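Local atomic coordinates of N-acetylneuraminate lyase (Fusobacterium nucleatum subsp. nucleatum ATCC 25586, PDB entry 5ZKA), a protein that belongs to the lyases of the dihydrodipicolinate synthetase family and is built on a TIM-barrel fold. Residues E42-N47 / D54-G59; D134-I139 / N145-Y150; I199-D204 / L208-L213. All blocks are in the same frame, centred on the assembly; numbering follows the deposited sequence.

Contact 1: residues E42-N47 / D54-G59; sequences EIIRYN and DGLYVG
Leu-56, on strand 55-58, reaches outward to helix 37-49 and divides its two methyl groups between Ile-44 and Asn-47, which stand less than one turn apart on the helix. The apolar part rests on these branches. CD1 of Leu-56 lies 4.0 Å from CG2 of Ile-44, and the two side chains are set at about a right angle. CD2 of Leu-56 sits 3.8 Å from CB of Asn-47, so that the asparagine takes part through its aliphatic root and leaves its amide to other partners. On Ile-44, the branch that touches is the one lying anti to the backbone N, CG2, while CG1 is placed beside that nitrogen.

The polar part belongs to the helix. ND2 of Asn-47 donates to the carbonyl O of Ile-43 at 3.0 Å, with an N-H...O angle of 145°. The donor stands 48° above the carbonyl plane. Because the backbone N of Asn-47 also bonds to this oxygen, the Ile-43 carbonyl is gripped from opposite faces by a single residue. The same ND2 is hydrogen-bonded to Asn-224 OD1, and OD1 of Asn-47 to Ser-23 OG, which together fix the rotation of the buried amide and satisfy both of its ends.

This is the helix-to-second-strand half of a beta-alpha-beta crossover made of strand 20-24, helix 37-49 and strand 55-58, the repeating element of a TIM barrel. Leu-56 also packs on Leu-90 of strand 89-93, and Ile-44 touches Leu-25 in a loop and Glu-83 on helix 70-84. Backbone hydrogen bonds between Gly-55 and Ser-23 and between Leu-56 and Asn-89 hold strand 55-58 between its two parallel neighbours, with helix 37-49 packed outside them.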
ATOM      1  N   GLU A  42      32.919  11.682   2.901  1.00 38.34           N
ATOM      2  CA  GLU A  42      32.386  11.730   4.262  1.00 39.49           C
ATOM      3  C   GLU A  42      30.988  11.129   4.335  1.00 37.95           C
ATOM      4  O   GLU A  42      30.640  10.464   5.318  1.00 33.64           O
ATOM      5  CB  GLU A  42      32.366  13.168   4.776  1.00 34.20           C
ATOM      6  CG  GLU A  42      33.765  13.755   5.016  1.00 33.78           C
ATOM      7  CD  GLU A  42      33.715  15.132   5.641  1.00 46.49           C
ATOM      8  OE1 GLU A  42      32.603  15.585   5.991  1.00 42.10           O
ATOM      9  OE2 GLU A  42      34.786  15.771   5.763  1.00 49.84           O
ATOM     10  N   ILE A  43      30.164  11.373   3.315  1.00 33.25           N
ATOM     11  CA  ILE A  43      28.819  10.803   3.318  1.00 32.57           C
ATOM     12  C   ILE A  43      28.885   9.291   3.167  1.00 33.51           C
ATOM     13  O   ILE A  43      28.148   8.549   3.828  1.00 33.95           O
ATOM     14  CB  ILE A  43      27.967  11.441   2.208  1.00 33.26           C
ATOM     15  CG1 ILE A  43      27.747  12.929   2.477  1.00 30.75           C
ATOM     16  CG2 ILE A  43      26.626  10.715   2.083  1.00 34.58           C
ATOM     17  CD1 ILE A  43      26.956  13.630   1.350  1.00 34.35           C
ATOM     18  N   ILE A  44      29.756   8.812   2.281  1.00 31.30           N
ATOM     19  CA  ILE A  44      29.957   7.376   2.118  1.00 33.19           C
ATOM     20  C   ILE A  44      30.416   6.747   3.429  1.00 33.98           C
ATOM     21  O   ILE A  44      29.881   5.717   3.861  1.00 29.63           O
ATOM     22  CB  ILE A  44      30.969   7.108   0.986  1.00 28.95           C
ATOM     23  CG1 ILE A  44      30.367   7.499  -0.367  1.00 29.07           C
ATOM     24  CG2 ILE A  44      31.388   5.650   0.982  1.00 28.88           C
ATOM     25  CD1 ILE A  44      31.405   7.689  -1.471  1.00 29.21           C
ATOM     26  N   ARG A  45      31.433   7.340   4.068  1.00 33.35           N
ATOM     27  CA  ARG A  45      31.924   6.795   5.332  1.00 33.37           C
ATOM     28  C   ARG A  45      30.827   6.769   6.394  1.00 33.62           C
ATOM     29  O   ARG A  45      30.700   5.792   7.139  1.00 31.87           O
ATOM     30  CB  ARG A  45      33.132   7.598   5.826  1.00 36.18           C
ATOM     31  CG  ARG A  45      34.396   7.390   5.002  1.00 33.91           C
ATOM     32  CD  ARG A  45      35.371   6.378   5.636  1.00 34.05           C
ATOM     33  NE  ARG A  45      34.774   5.052   5.827  1.00 36.20           N
ATOM     34  CZ  ARG A  45      34.674   4.123   4.878  1.00 40.47           C
ATOM     35  NH1 ARG A  45      35.120   4.364   3.652  1.00 41.77           N
ATOM     36  NH2 ARG A  45      34.112   2.950   5.149  1.00 40.61           N
ATOM     37  N   TYR A  46      30.012   7.824   6.469  1.00 29.05           N
ATOM     38  CA  TYR A  46      28.918   7.839   7.440  1.00 32.12           C
ATOM     39  C   TYR A  46      27.940   6.693   7.191  1.00 30.46           C
ATOM     40  O   TYR A  46      27.533   5.999   8.129  1.00 31.31           O
ATOM     41  CB  TYR A  46      28.194   9.184   7.384  1.00 31.27           C
ATOM     42  CG  TYR A  46      27.195   9.404   8.495  1.00 27.28           C
ATOM     43  CD1 TYR A  46      27.615   9.765   9.770  1.00 29.35           C
ATOM     44  CD2 TYR A  46      25.831   9.285   8.263  1.00 30.56           C
ATOM     45  CE1 TYR A  46      26.695   9.975  10.791  1.00 30.75           C
ATOM     46  CE2 TYR A  46      24.916   9.491   9.268  1.00 33.78           C
ATOM     47  CZ  TYR A  46      25.352   9.835  10.533  1.00 30.45           C
ATOM     48  OH  TYR A  46      24.425  10.046  11.530  1.00 32.83           O
ATOM     49  N   ASN A  47      27.562   6.466   5.929  1.00 34.58           N
ATOM     50  CA  ASN A  47      26.624   5.387   5.622  1.00 29.13           C
ATOM     51  C   ASN A  47      27.189   4.021   5.997  1.00 30.65           C
ATOM     52  O   ASN A  47      26.492   3.187   6.591  1.00 32.23           O
ATOM     53  CB  ASN A  47      26.259   5.421   4.139  1.00 30.87           C
ATOM     54  CG  ASN A  47      25.106   6.342   3.864  1.00 32.96           C
ATOM     55  OD1 ASN A  47      23.960   6.009   4.158  1.00 34.26           O
ATOM     56  ND2 ASN A  47      25.398   7.516   3.317  1.00 31.28           N
ATOM     57  N   ASP A  54      23.767  -2.140   4.351  1.00 32.82           N
ATOM     58  CA  ASP A  54      24.249  -3.292   3.604  1.00 34.33           C
ATOM     59  C   ASP A  54      24.748  -2.923   2.212  1.00 35.16           C
ATOM     60  O   ASP A  54      25.497  -3.701   1.617  1.00 34.38           O
ATOM     61  CB  ASP A  54      23.132  -4.336   3.483  1.00 34.65           C
ATOM     62  CG  ASP A  54      22.568  -4.733   4.835  1.00 35.84           C
ATOM     63  OD1 ASP A  54      23.348  -5.250   5.655  1.00 37.39           O
ATOM     64  OD2 ASP A  54      21.359  -4.519   5.085  1.00 31.57           O
ATOM     65  N   GLY A  55      24.355  -1.770   1.682  1.00 29.29           N
ATOM     66  CA  GLY A  55      24.749  -1.419   0.329  1.00 33.16           C
ATOM     67  C   GLY A  55      24.558   0.057   0.076  1.00 32.89           C
ATOM     68  O   GLY A  55      23.939   0.772   0.871  1.00 32.17           O
ATOM     69  N   LEU A  56      25.128   0.513  -1.042  1.00 26.73           N
ATOM     70  CA  LEU A  56      24.930   1.872  -1.528  1.00 26.18           C
ATOM     71  C   LEU A  56      24.360   1.812  -2.937  1.00 30.01           C
ATOM     72  O   LEU A  56      24.846   1.040  -3.770  1.00 29.05           O
ATOM     73  CB  LEU A  56      26.239   2.672  -1.522  1.00 29.70           C
ATOM     74  CG  LEU A  56      26.848   2.953  -0.145  1.00 34.40           C
ATOM     75  CD1 LEU A  56      28.199   3.639  -0.284  1.00 34.73           C
ATOM     76  CD2 LEU A  56      25.901   3.797   0.704  1.00 32.07           C
ATOM     77  N   TYR A  57      23.319   2.606  -3.180  1.00 25.39           N
ATOM     78  CA  TYR A  57      22.720   2.782  -4.496  1.00 26.16           C
ATOM     79  C   TYR A  57      23.220   4.111  -5.046  1.00 27.67           C
ATOM     80  O   TYR A  57      22.820   5.176  -4.568  1.00 28.37           O
ATOM     81  CB  TYR A  57      21.200   2.755  -4.375  1.00 23.01           C
ATOM     82  CG  TYR A  57      20.448   2.704  -5.666  1.00 26.72           C
ATOM     83  CD1 TYR A  57      20.225   1.498  -6.316  1.00 25.36           C
ATOM     84  CD2 TYR A  57      19.900   3.860  -6.209  1.00 27.30           C
ATOM     85  CE1 TYR A  57      19.487   1.449  -7.497  1.00 26.38           C
ATOM     86  CE2 TYR A  57      19.171   3.818  -7.382  1.00 24.74           C
ATOM     87  CZ  TYR A  57      18.971   2.613  -8.018  1.00 29.85           C
ATOM     88  OH  TYR A  57      18.233   2.580  -9.180  1.00 29.68           O
ATOM     89  N   VAL A  58      24.131   4.052  -6.015  1.00 26.39           N
ATOM     90  CA  VAL A  58      24.869   5.226  -6.466  1.00 26.59           C
ATOM     91  C   VAL A  58      24.281   5.703  -7.786  1.00 29.43           C
ATOM     92  O   VAL A  58      24.066   4.902  -8.704  1.00 26.43           O
ATOM     93  CB  VAL A  58      26.367   4.918  -6.611  1.00 26.38           C
ATOM     94  CG1 VAL A  58      27.130   6.186  -6.970  1.00 28.66           C
ATOM     95  CG2 VAL A  58      26.914   4.311  -5.305  1.00 32.63           C
ATOM     96  N   GLY A  59      24.016   7.004  -7.878  1.00 27.20           N
ATOM     97  CA  GLY A  59      23.523   7.590  -9.106  1.00 30.14           C
ATOM     98  C   GLY A  59      22.021   7.582  -9.257  1.00 34.88           C
ATOM     99  O   GLY A  59      21.531   7.717 -10.383  1.00 29.84           O
TER

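Contact 2: residues D134-I139 / N145-Y150; sequences DYYETI and NYMIIY
Tyr-136 and Met-147 bring helix 134-139 and strand 147-150 together, the two running nearly antiparallel at 153° with their axes 10.0 Å apart. Met-147 leaves the strand with CG anti to its backbone N (chi1 171°) and then bends at both following torsions. This folded path leads its atoms past two helix residues in turn. CG lies 4.1 Å from CD1 of Tyr-136, and SD comes beside the edge of that ring, 5.3 Å from its centroid and 79° off the normal, in a Met-aromatic contact. Beyond the sulfur, CE presses against CG2 of Ile-139 at 3.5 Å.

Further along the tyrosine, CG2 of Ile-149 approaches the phenol end obliquely, 3.9 Å from CZ and 3.5 Å from OH of Tyr-136. One face of the Tyr-136 ring is covered by the neighbouring Tyr-135, whose CD1 lies over its centre. Ile-139 CD1 in turn sits 3.8 Å above the middle of the Tyr-135 ring.

The hydroxyl of Tyr-136 is hydrogen-bonded to the carbonyl O of Ala-119, on strand 117-120, which opens this beta-alpha-beta unit of the barrel. No hydrogen bond crosses between the helix and strand 147-150 themselves: their fit depends on shape, dispersion and the sulfur-ring contact, while the buried phenol's polar need is met one strand away.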
ATOM      1  N   ASP A 134      13.640  -3.194 -25.106  1.00 31.09           N
ATOM      2  CA  ASP A 134      14.866  -3.064 -25.889  1.00 32.18           C
ATOM      3  C   ASP A 134      15.922  -2.282 -25.123  1.00 33.98           C
ATOM      4  O   ASP A 134      17.119  -2.600 -25.180  1.00 33.83           O
ATOM      5  CB  ASP A 134      14.532  -2.368 -27.208  1.00 33.00           C
ATOM      6  CG  ASP A 134      15.674  -2.388 -28.202  1.00 42.03           C
ATOM      7  OD1 ASP A 134      16.702  -3.054 -27.948  1.00 42.06           O
ATOM      8  OD2 ASP A 134      15.524  -1.726 -29.252  1.00 46.19           O
ATOM      9  N   TYR A 135      15.491  -1.240 -24.414  1.00 33.02           N
ATOM     10  CA  TYR A 135      16.405  -0.414 -23.631  1.00 29.75           C
ATOM     11  C   TYR A 135      17.094  -1.241 -22.555  1.00 29.20           C
ATOM     12  O   TYR A 135      18.326  -1.238 -22.450  1.00 27.75           O
ATOM     13  CB  TYR A 135      15.605   0.754 -23.056  1.00 28.07           C
ATOM     14  CG  TYR A 135      16.117   1.533 -21.863  1.00 27.27           C
ATOM     15  CD1 TYR A 135      15.881   1.095 -20.561  1.00 28.99           C
ATOM     16  CD2 TYR A 135      16.724   2.772 -22.035  1.00 26.74           C
ATOM     17  CE1 TYR A 135      16.292   1.836 -19.470  1.00 30.70           C
ATOM     18  CE2 TYR A 135      17.129   3.531 -20.938  1.00 27.94           C
ATOM     19  CZ  TYR A 135      16.914   3.053 -19.665  1.00 31.39           C
ATOM     20  OH  TYR A 135      17.295   3.800 -18.573  1.00 32.22           O
ATOM     21  N   TYR A 136      16.315  -1.993 -21.774  1.00 29.49           N
ATOM     22  CA  TYR A 136      16.902  -2.818 -20.723  1.00 27.89           C
ATOM     23  C   TYR A 136      17.800  -3.896 -21.308  1.00 32.83           C
ATOM     24  O   TYR A 136      18.928  -4.100 -20.843  1.00 31.94           O
ATOM     25  CB  TYR A 136      15.801  -3.440 -19.871  1.00 28.30           C
ATOM     26  CG  TYR A 136      15.266  -2.459 -18.850  1.00 25.02           C
ATOM     27  CD1 TYR A 136      16.101  -1.943 -17.857  1.00 29.32           C
ATOM     28  CD2 TYR A 136      13.942  -2.031 -18.893  1.00 28.58           C
ATOM     29  CE1 TYR A 136      15.622  -1.033 -16.918  1.00 27.80           C
ATOM     30  CE2 TYR A 136      13.456  -1.128 -17.964  1.00 29.35           C
ATOM     31  CZ  TYR A 136      14.307  -0.633 -16.983  1.00 29.51           C
ATOM     32  OH  TYR A 136      13.851   0.270 -16.058  1.00 28.39           O
ATOM     33  N   GLU A 137      17.319  -4.597 -22.333  1.00 30.41           N
ATOM     34  CA  GLU A 137      18.113  -5.683 -22.894  1.00 33.55           C
ATOM     35  C   GLU A 137      19.390  -5.159 -23.523  1.00 35.29           C
ATOM     36  O   GLU A 137      20.418  -5.845 -23.490  1.00 34.41           O
ATOM     37  CB  GLU A 137      17.289  -6.471 -23.915  1.00 40.03           C
ATOM     38  CG  GLU A 137      15.973  -6.972 -23.346  1.00 50.16           C
ATOM     39  CD  GLU A 137      15.749  -8.445 -23.574  1.00 56.25           C
ATOM     40  OE1 GLU A 137      15.123  -8.800 -24.596  1.00 58.71           O
ATOM     41  OE2 GLU A 137      16.190  -9.245 -22.722  1.00 54.78           O
ATOM     42  N   THR A 138      19.341  -3.952 -24.094  1.00 31.96           N
ATOM     43  CA  THR A 138      20.526  -3.381 -24.723  1.00 33.89           C
ATOM     44  C   THR A 138      21.589  -3.042 -23.684  1.00 33.02           C
ATOM     45  O   THR A 138      22.776  -3.327 -23.882  1.00 30.62           O
ATOM     46  CB  THR A 138      20.144  -2.138 -25.537  1.00 34.65           C
ATOM     47  OG1 THR A 138      19.289  -2.513 -26.630  1.00 32.52           O
ATOM     48  CG2 THR A 138      21.381  -1.429 -26.071  1.00 32.77           C
ATOM     49  N   ILE A 139      21.189  -2.433 -22.566  1.00 28.87           N
ATOM     50  CA  ILE A 139      22.177  -2.127 -21.538  1.00 30.25           C
ATOM     51  C   ILE A 139      22.824  -3.408 -21.031  1.00 29.52           C
ATOM     52  O   ILE A 139      24.044  -3.469 -20.835  1.00 32.85           O
ATOM     53  CB  ILE A 139      21.540  -1.317 -20.393  1.00 28.43           C
ATOM     54  CG1 ILE A 139      20.921  -0.024 -20.939  1.00 29.19           C
ATOM     55  CG2 ILE A 139      22.592  -1.017 -19.320  1.00 34.93           C
ATOM     56  CD1 ILE A 139      20.012   0.712 -19.940  1.00 32.37           C
ATOM     57  N   ASN A 145      26.625  -6.964 -17.588  1.00 34.12           N
ATOM     58  CA  ASN A 145      26.454  -6.814 -16.152  1.00 35.33           C
ATOM     59  C   ASN A 145      25.009  -7.139 -15.777  1.00 34.28           C
ATOM     60  O   ASN A 145      24.134  -7.279 -16.636  1.00 35.15           O
ATOM     61  CB  ASN A 145      26.838  -5.388 -15.725  1.00 31.85           C
ATOM     62  CG  ASN A 145      27.413  -5.324 -14.314  1.00 35.44           C
ATOM     63  OD1 ASN A 145      27.103  -6.157 -13.461  1.00 36.43           O
ATOM     64  ND2 ASN A 145      28.261  -4.327 -14.067  1.00 32.23           N
ATOM     65  N   TYR A 146      24.771  -7.276 -14.473  1.00 31.43           N
ATOM     66  CA  TYR A 146      23.430  -7.536 -13.962  1.00 32.31           C
ATOM     67  C   TYR A 146      22.636  -6.241 -13.878  1.00 30.47           C
ATOM     68  O   TYR A 146      23.192  -5.144 -13.798  1.00 29.32           O
ATOM     69  CB  TYR A 146      23.480  -8.187 -12.576  1.00 36.18           C
ATOM     70  CG  TYR A 146      24.149  -9.540 -12.563  1.00 49.38           C
ATOM     71  CD1 TYR A 146      23.657 -10.584 -13.330  1.00 50.84           C
ATOM     72  CD2 TYR A 146      25.280  -9.767 -11.793  1.00 63.11           C
ATOM     73  CE1 TYR A 146      24.269 -11.819 -13.331  1.00 60.14           C
ATOM     74  CE2 TYR A 146      25.902 -11.002 -11.786  1.00 70.74           C
ATOM     75  CZ  TYR A 146      25.392 -12.025 -12.557  1.00 68.53           C
ATOM     76  OH  TYR A 146      26.007 -13.256 -12.552  1.00 72.31           O
ATOM     77  N   MET A 147      21.312  -6.382 -13.875  1.00 28.72           N
ATOM     78  CA  MET A 147      20.431  -5.229 -14.004  1.00 30.85           C
ATOM     79  C   MET A 147      19.282  -5.321 -13.015  1.00 26.30           C
ATOM     80  O   MET A 147      18.643  -6.368 -12.897  1.00 28.34           O
ATOM     81  CB  MET A 147      19.863  -5.127 -15.427  1.00 29.73           C
ATOM     82  CG  MET A 147      18.758  -4.084 -15.597  1.00 27.70           C
ATOM     83  SD  MET A 147      19.330  -2.377 -15.364  1.00 31.53           S
ATOM     84  CE  MET A 147      20.482  -2.214 -16.738  1.00 26.85           C
ATOM     85  N   ILE A 148      19.019  -4.219 -12.321  1.00 23.80           N
ATOM     86  CA  ILE A 148      17.825  -4.069 -11.494  1.00 23.16           C
ATOM     87  C   ILE A 148      16.957  -3.009 -12.157  1.00 25.99           C
ATOM     88  O   ILE A 148      17.412  -1.883 -12.390  1.00 27.57           O
ATOM     89  CB  ILE A 148      18.188  -3.699 -10.043  1.00 25.20           C
ATOM     90  CG1 ILE A 148      18.792  -4.906  -9.328  1.00 26.39           C
ATOM     91  CG2 ILE A 148      16.979  -3.257  -9.275  1.00 24.24           C
ATOM     92  CD1 ILE A 148      19.558  -4.513  -8.095  1.00 31.67           C
ATOM     93  N   ILE A 149      15.726  -3.385 -12.520  1.00 27.56           N
ATOM     94  CA  ILE A 149      14.758  -2.418 -13.033  1.00 27.18           C
ATOM     95  C   ILE A 149      14.459  -1.382 -11.960  1.00 31.08           C
ATOM     96  O   ILE A 149      14.120  -1.735 -10.826  1.00 29.11           O
ATOM     97  CB  ILE A 149      13.454  -3.125 -13.420  1.00 28.29           C
ATOM     98  CG1 ILE A 149      13.699  -4.304 -14.345  1.00 33.16           C
ATOM     99  CG2 ILE A 149      12.435  -2.124 -13.956  1.00 33.44           C
ATOM    100  CD1 ILE A 149      12.486  -5.233 -14.428  1.00 35.20           C
ATOM    101  N   TYR A 150      14.544  -0.093 -12.320  1.00 31.46           N
ATOM    102  CA  TYR A 150      14.164   1.004 -11.428  1.00 29.40           C
ATOM    103  C   TYR A 150      12.795   1.504 -11.882  1.00 29.78           C
ATOM    104  O   TYR A 150      12.680   2.193 -12.897  1.00 32.30           O
ATOM    105  CB  TYR A 150      15.207   2.127 -11.433  1.00 29.32           C
ATOM    106  CG  TYR A 150      14.915   3.311 -10.503  1.00 35.85           C
ATOM    107  CD1 TYR A 150      13.916   3.247  -9.528  1.00 37.06           C
ATOM    108  CD2 TYR A 150      15.630   4.499 -10.622  1.00 38.20           C
ATOM    109  CE1 TYR A 150      13.654   4.328  -8.685  1.00 43.14           C
ATOM    110  CE2 TYR A 150      15.375   5.587  -9.790  1.00 46.47           C
ATOM    111  CZ  TYR A 150      14.385   5.497  -8.823  1.00 50.17           C
ATOM    112  OH  TYR A 150      14.132   6.574  -7.999  1.00 50.18           O
TER

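Contact 3: residues I199-D204 / L208-L213; sequences IFAGFD and LPATVL. With EDO (1,2-ethanediol), chain E.
Phe-203 lays the edge of its ring against Ala-210 of helix 207-212, and its side chain closes on that residue atom by atom. CB of Phe-203 is still 7.1 Å from CB of Ala-210. A chi1 of 32° puts CG between the backbone N and the carbonyl carbon, well short of a staggered angle, and turns the ring toward the helix. CG of Phe-203 is then 5.8 Å and its CD1 4.6 Å from the Ala-210 methyl, CB. CE1 of Phe-203 makes the closest approach, 3.5 Å from CB of Ala-210, which lies in the plane of the ring, and CZ at the tip follows at 4.0 Å. The ring also meets that of Phe-184, with their planes at about 35°.

The Ala-210 methyl has a second neighbour, CB of Ala-201, at 3.9 Å. Here strand 200-201 and helix 207-212 start the beta-alpha-beta unit that ends with strand 217-220, as part of a TIM barrel, and two alanines facing each other let the short helix settle close to the strand, their CA atoms 6.5 Å apart. Leu-208, Pro-209, Val-212 and Leu-213, elsewhere on the helical segment, pack on apolar side chains of the other subunit.

The backbone N of Asp-204 donates to O1 of a 1,2-ethanediol molecule at 3.2 Å with an N-H...O angle of 147°; this molecule, probably from the crystallisation liquor, is also hydrogen-bonded to Glu-205 OE1. The Asp-204 carboxylate is hydrogen-bonded through OD2 to Thr-222 OG1.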
ATOM      1  N   ILE A 199      13.451  -8.163  -4.991  1.00 25.25           N
ATOM      2  CA  ILE A 199      12.568  -7.007  -4.954  1.00 23.24           C
ATOM      3  C   ILE A 199      13.032  -6.096  -3.829  1.00 26.55           C
ATOM      4  O   ILE A 199      13.088  -6.519  -2.669  1.00 25.46           O
ATOM      5  CB  ILE A 199      11.105  -7.400  -4.735  1.00 27.41           C
ATOM      6  CG1 ILE A 199      10.659  -8.421  -5.774  1.00 29.12           C
ATOM      7  CG2 ILE A 199      10.239  -6.138  -4.747  1.00 26.20           C
ATOM      8  CD1 ILE A 199       9.281  -8.984  -5.475  1.00 32.41           C
ATOM      9  N   PHE A 200      13.337  -4.847  -4.169  1.00 26.49           N
ATOM     10  CA  PHE A 200      13.735  -3.831  -3.206  1.00 25.09           C
ATOM     11  C   PHE A 200      12.633  -2.797  -3.042  1.00 23.87           C
ATOM     12  O   PHE A 200      12.203  -2.185  -4.021  1.00 25.56           O
ATOM     13  CB  PHE A 200      15.020  -3.144  -3.657  1.00 23.80           C
ATOM     14  CG  PHE A 200      16.199  -4.052  -3.656  1.00 26.84           C
ATOM     15  CD1 PHE A 200      16.840  -4.370  -2.465  1.00 27.41           C
ATOM     16  CD2 PHE A 200      16.644  -4.629  -4.832  1.00 27.87           C
ATOM     17  CE1 PHE A 200      17.922  -5.223  -2.456  1.00 35.07           C
ATOM     18  CE2 PHE A 200      17.723  -5.483  -4.824  1.00 31.88           C
ATOM     19  CZ  PHE A 200      18.363  -5.780  -3.632  1.00 28.11           C
ATOM     20  N   ALA A 201      12.224  -2.554  -1.800  1.00 23.54           N
ATOM     21  CA  ALA A 201      11.247  -1.507  -1.546  1.00 22.76           C
ATOM     22  C   ALA A 201      11.877  -0.135  -1.737  1.00 27.15           C
ATOM     23  O   ALA A 201      12.977   0.119  -1.246  1.00 25.79           O
ATOM     24  CB  ALA A 201      10.690  -1.634  -0.124  1.00 23.43           C
ATOM     25  N   GLY A 202      11.155   0.765  -2.408  1.00 24.56           N
ATOM     26  CA  GLY A 202      11.660   2.102  -2.655  1.00 28.07           C
ATOM     27  C   GLY A 202      11.010   3.198  -1.831  1.00 36.89           C
ATOM     28  O   GLY A 202      11.355   4.373  -1.972  1.00 39.63           O
ATOM     29  N   PHE A 203      10.092   2.820  -0.946  1.00 29.76           N
ATOM     30  CA  PHE A 203       9.268   3.755  -0.176  1.00 28.73           C
ATOM     31  C   PHE A 203       9.578   3.554   1.307  1.00 28.39           C
ATOM     32  O   PHE A 203       9.022   2.651   1.943  1.00 26.80           O
ATOM     33  CB  PHE A 203       7.793   3.509  -0.502  1.00 32.05           C
ATOM     34  CG  PHE A 203       7.488   2.055  -0.830  1.00 42.08           C
ATOM     35  CD1 PHE A 203       7.741   1.056   0.097  1.00 49.31           C
ATOM     36  CD2 PHE A 203       6.980   1.689  -2.068  1.00 49.31           C
ATOM     37  CE1 PHE A 203       7.488  -0.266  -0.188  1.00 51.40           C
ATOM     38  CE2 PHE A 203       6.721   0.354  -2.357  1.00 49.20           C
ATOM     39  CZ  PHE A 203       6.977  -0.620  -1.412  1.00 51.54           C
ATOM     40  N   ASP A 204      10.472   4.395   1.860  1.00 26.34           N
ATOM     41  CA  ASP A 204      10.992   4.179   3.206  1.00 26.30           C
ATOM     42  C   ASP A 204       9.882   4.193   4.237  1.00 25.65           C
ATOM     43  O   ASP A 204       9.977   3.517   5.268  1.00 28.55           O
ATOM     44  CB  ASP A 204      11.984   5.275   3.582  1.00 23.04           C
ATOM     45  CG  ASP A 204      13.152   5.383   2.616  1.00 29.30           C
ATOM     46  OD1 ASP A 204      13.062   4.821   1.508  1.00 31.88           O
ATOM     47  OD2 ASP A 204      14.149   6.053   2.979  1.00 29.16           O
ATOM     48  N   LEU A 208       7.790  -1.495   6.562  1.00 20.84           N
ATOM     49  CA  LEU A 208       7.243  -2.637   7.297  1.00 25.29           C
ATOM     50  C   LEU A 208       6.225  -3.416   6.468  1.00 24.29           C
ATOM     51  O   LEU A 208       6.371  -4.648   6.354  1.00 25.32           O
ATOM     52  CB  LEU A 208       6.665  -2.165   8.636  1.00 24.72           C
ATOM     53  CG  LEU A 208       5.761  -3.155   9.370  1.00 27.80           C
ATOM     54  CD1 LEU A 208       6.475  -4.460   9.681  1.00 29.47           C
ATOM     55  CD2 LEU A 208       5.274  -2.498  10.658  1.00 25.18           C
ATOM     56  N   PRO A 209       5.196  -2.801   5.872  1.00 24.33           N
ATOM     57  CA  PRO A 209       4.263  -3.611   5.064  1.00 24.47           C
ATOM     58  C   PRO A 209       4.933  -4.290   3.881  1.00 22.77           C
ATOM     59  O   PRO A 209       4.562  -5.412   3.516  1.00 24.04           O
ATOM     60  CB  PRO A 209       3.200  -2.597   4.613  1.00 27.43           C
ATOM     61  CG  PRO A 209       3.796  -1.239   4.858  1.00 24.90           C
ATOM     62  CD  PRO A 209       4.728  -1.410   6.025  1.00 23.81           C
ATOM     63  N   ALA A 210       5.938  -3.651   3.283  1.00 23.22           N
ATOM     64  CA  ALA A 210       6.684  -4.292   2.204  1.00 22.98           C
ATOM     65  C   ALA A 210       7.474  -5.494   2.707  1.00 29.74           C
ATOM     66  O   ALA A 210       7.551  -6.521   2.025  1.00 23.27           O
ATOM     67  CB  ALA A 210       7.626  -3.275   1.556  1.00 23.55           C
ATOM     68  N   THR A 211       8.084  -5.383   3.895  1.00 24.92           N
ATOM     69  CA  THR A 211       8.887  -6.490   4.409  1.00 20.81           C
ATOM     70  C   THR A 211       8.057  -7.762   4.576  1.00 22.30           C
ATOM     71  O   THR A 211       8.527  -8.863   4.258  1.00 26.91           O
ATOM     72  CB  THR A 211       9.543  -6.089   5.734  1.00 25.93           C
ATOM     73  OG1 THR A 211      10.360  -4.937   5.498  1.00 28.54           O
ATOM     74  CG2 THR A 211      10.429  -7.213   6.250  1.00 27.61           C
ATOM     75  N   VAL A 212       6.817  -7.646   5.059  1.00 22.08           N
ATOM     76  CA  VAL A 212       6.051  -8.873   5.279  1.00 23.81           C
ATOM     77  C   VAL A 212       5.480  -9.450   3.988  1.00 25.61           C
ATOM     78  O   VAL A 212       4.995 -10.592   3.996  1.00 28.78           O
ATOM     79  CB  VAL A 212       4.930  -8.655   6.316  1.00 23.95           C
ATOM     80  CG1 VAL A 212       5.524  -8.112   7.636  1.00 27.41           C
ATOM     81  CG2 VAL A 212       3.826  -7.735   5.774  1.00 21.47           C
ATOM     82  N   LEU A 213       5.520  -8.704   2.882  1.00 26.44           N
ATOM     83  CA  LEU A 213       5.258  -9.256   1.553  1.00 25.79           C
ATOM     84  C   LEU A 213       6.510  -9.854   0.915  1.00 27.26           C
ATOM     85  O   LEU A 213       6.484 -10.208  -0.266  1.00 32.13           O
ATOM     86  CB  LEU A 213       4.684  -8.180   0.624  1.00 20.65           C
ATOM     87  CG  LEU A 213       3.243  -7.745   0.937  1.00 25.19           C
ATOM     88  CD1 LEU A 213       2.781  -6.693  -0.056  1.00 28.61           C
ATOM     89  CD2 LEU A 213       2.290  -8.944   0.887  1.00 27.15           C
TER
HETATM   90  C1  EDO E 303      11.192   8.500   1.683  1.00 51.44           C
HETATM   91  O1  EDO E 303      10.608   7.456   0.949  1.00 47.78           O
HETATM   92  C2  EDO E 303      10.451   9.803   1.401  1.00 54.70           C
HETATM   93  O2  EDO E 303      10.617  10.128   0.047  1.00 57.80           O

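Overall arrangement
From the N terminus, the three contacts follow in series, each closing a short connection between adjacent elements, and none nests within or crosses another. Contact 1 joins a helix forward to strand 55-58, contact 2 does the same for strand 147-150, and contact 3 joins strand 200-201 to the helix after it. Their centres lie 20 to 23 Å apart around one parallel barrel. Contacts 1 and 2 touch where Tyr-57 OH meets Tyr-150 CD2 at 3.5 Å; contacts 2 and 3 touch where Ile-148 CD1 lies 3.9 Å from Phe-200 CE2. Contacts 1 and 3 stay about 7 Å apart at their nearest atoms.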